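Local coordinates for divalent-cation tolerance protein CutA (Thermus thermophilus, PDB 1NZA) that is probably involved in resistance toward heavy metals, works as a homotrimer and binds sodium ions in this crystal, at residues 4-9 against 83-88. Sequence-based numbering, arbitrary orientation.
Sequences VVLITV and VALPIA. With NA (sodium ion), chain B.
The hydroxyl oxygen of T8 is the best-held polar atom, gripped twice: OG1 binds the sodium ion NA at 2.3 Å. It also hydrogen-bonds to the carboxylate of E81. Threonine offers a hydroxyl able to do both, with chi1 46° putting OG1 between backbone N and carbonyl carbon, while the side chain packs on L54. Two waters and E52 also bind the metal.

Farther back along the strand, V4-L6 pair antiparallel with V83-L85, an inner strand of the chain's four-stranded sheet against the outermost strand within this chain. V4 and L85 exchange two hydrogen bonds, V4 N to L85 O at 3.0 Å and L85 N to V4 O at 2.9 Å, the latter donor standing above the carbonyl plane. L6 and V83 exchange two more; L6 N reaches V83 O at 2.8 Å, nearly along the C=O axis, and V5 CA adds a CH···O contact to that oxygen.

Between these pairs lies the non-hydrogen-bonded pair V5 and A84, where V5 CG2 meets A84 CB at 3.7 Å; A84 is small, and both residues touch F64 of helix 64-74. On the other face, V83 CG2 touches L6 CB at 3.6 Å, and the L6 and L85 side chains cross obliquely. I87 crosses V4 at about a right angle, CD1 lying 3.8 Å from V4 CG2.

V83 and A84 continue the sheet into the second subunit, while V4 and L85 pack on L85 of the third. Four backbone hydrogen bonds between buried apolar residues are thus consistent with a buried apolar part of the trimer, the metal-binding hydroxyl lying away from the paired residues.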
loop_
_atom_site.group_PDB
_atom_site.type_symbol
_atom_site.label_atom_id
_atom_site.label_comp_id
_atom_site.label_asym_id
_atom_site.label_seq_id
_atom_site.Cartn_x
_atom_site.Cartn_y
_atom_site.Cartn_z
ATOM N N VAL A 4 -5.735 -0.011 -7.390
ATOM C CA VAL A 4 -4.773 0.901 -6.779
ATOM C C VAL A 4 -3.458 0.436 -7.402
ATOM O O VAL A 4 -2.998 -0.683 -7.147
ATOM C CB VAL A 4 -4.675 0.745 -5.249
ATOM C CG1 VAL A 4 -3.502 1.581 -4.726
ATOM C CG2 VAL A 4 -5.968 1.212 -4.585
ATOM N N VAL A 5 -2.874 1.281 -8.245
ATOM C CA VAL A 5 -1.629 0.944 -8.922
ATOM C C VAL A 5 -0.424 1.529 -8.218
ATOM O O VAL A 5 -0.417 2.711 -7.870
ATOM C CB VAL A 5 -1.665 1.441 -10.384
ATOM C CG1 VAL A 5 -0.308 1.297 -11.032
ATOM C CG2 VAL A 5 -2.699 0.645 -11.163
ATOM N N LEU A 6 0.587 0.692 -7.988
ATOM C CA LEU A 6 1.814 1.136 -7.334
ATOM C C LEU A 6 2.882 1.373 -8.393
ATOM O O LEU A 6 3.046 0.568 -9.313
ATOM C CB LEU A 6 2.328 0.078 -6.352
ATOM C CG LEU A 6 1.369 -0.451 -5.281
ATOM C CD1 LEU A 6 2.136 -1.329 -4.296
ATOM C CD2 LEU A 6 0.721 0.693 -4.564
ATOM N N ILE A 7 3.613 2.474 -8.252
ATOM C CA ILE A 7 4.686 2.825 -9.176
ATOM C C ILE A 7 5.757 3.498 -8.332
ATOM O O ILE A 7 5.436 4.335 -7.493
ATOM C CB ILE A 7 4.231 3.866 -10.231
ATOM C CG1 ILE A 7 3.039 3.336 -11.032
ATOM C CG2 ILE A 7 5.388 4.185 -11.186
ATOM C CD1 ILE A 7 2.384 4.390 -11.897
ATOM N N THR A 8 7.016 3.124 -8.512
ATOM C CA THR A 8 8.061 3.810 -7.765
ATOM C C THR A 8 8.849 4.616 -8.786
ATOM O O THR A 8 8.954 4.218 -9.950
ATOM C CB THR A 8 8.976 2.839 -7.008
ATOM O OG1 THR A 8 9.354 1.764 -7.870
ATOM C CG2 THR A 8 8.256 2.284 -5.782
ATOM N N VAL A 9 9.373 5.760 -8.348
ATOM C CA VAL A 9 10.134 6.659 -9.206
ATOM C C VAL A 9 11.393 7.131 -8.467
ATOM O O VAL A 9 11.458 7.091 -7.240
ATOM C CB VAL A 9 9.264 7.869 -9.630
ATOM C CG1 VAL A 9 8.020 7.377 -10.375
ATOM C CG2 VAL A 9 8.837 8.664 -8.404
ATOM N N VAL A 83 2.467 -2.062 -10.810
ATOM C CA VAL A 83 1.674 -3.208 -10.378
ATOM C C VAL A 83 0.314 -2.753 -9.874
ATOM O O VAL A 83 0.216 -1.798 -9.105
ATOM C CB VAL A 83 2.391 -4.003 -9.259
ATOM C CG1 VAL A 83 3.779 -4.444 -9.735
ATOM C CG2 VAL A 83 2.489 -3.165 -7.996
ATOM N N ALA A 84 -0.737 -3.440 -10.313
ATOM C CA ALA A 84 -2.093 -3.093 -9.911
ATOM C C ALA A 84 -2.648 -4.052 -8.864
ATOM O O ALA A 84 -2.550 -5.270 -9.013
ATOM C CB ALA A 84 -3.011 -3.085 -11.134
ATOM N N LEU A 85 -3.226 -3.489 -7.806
ATOM C CA LEU A 85 -3.833 -4.275 -6.738
ATOM C C LEU A 85 -5.336 -4.074 -6.887
ATOM O O LEU A 85 -5.806 -2.952 -7.040
ATOM C CB LEU A 85 -3.379 -3.765 -5.370
ATOM C CG LEU A 85 -1.869 -3.647 -5.175
ATOM C CD1 LEU A 85 -1.602 -3.116 -3.780
ATOM C CD2 LEU A 85 -1.199 -5.001 -5.359
ATOM N N PRO A 86 -6.117 -5.157 -6.822
ATOM C CA PRO A 86 -7.563 -4.995 -6.976
ATOM C C PRO A 86 -8.288 -4.387 -5.779
ATOM O O PRO A 86 -7.957 -4.681 -4.635
ATOM C CB PRO A 86 -8.026 -6.420 -7.260
ATOM C CG PRO A 86 -7.129 -7.223 -6.355
ATOM C CD PRO A 86 -5.764 -6.562 -6.545
ATOM N N ILE A 87 -9.259 -3.521 -6.053
ATOM C CA ILE A 87 -10.067 -2.921 -4.997
ATOM C C ILE A 87 -11.296 -3.820 -4.842
ATOM O O ILE A 87 -12.151 -3.888 -5.741
ATOM C CB ILE A 87 -10.513 -1.480 -5.357
ATOM C CG1 ILE A 87 -9.293 -0.549 -5.344
ATOM C CG2 ILE A 87 -11.585 -0.994 -4.370
ATOM C CD1 ILE A 87 -9.570 0.884 -5.764
ATOM N N ALA A 88 -11.370 -4.519 -3.712
ATOM C CA ALA A 88 -12.483 -5.422 -3.422
ATOM C C ALA A 88 -13.773 -4.670 -3.124
ATOM O O ALA A 88 -14.862 -5.101 -3.515
ATOM C CB ALA A 88 -12.129 -6.315 -2.243
HETATM NA NA NA B . 11.478 0.912 -7.723
HETATM O O HOH W 1 10.376 -1.011 -6.499
HETATM O O HOH W 2 13.640 -0.102 -7.437
#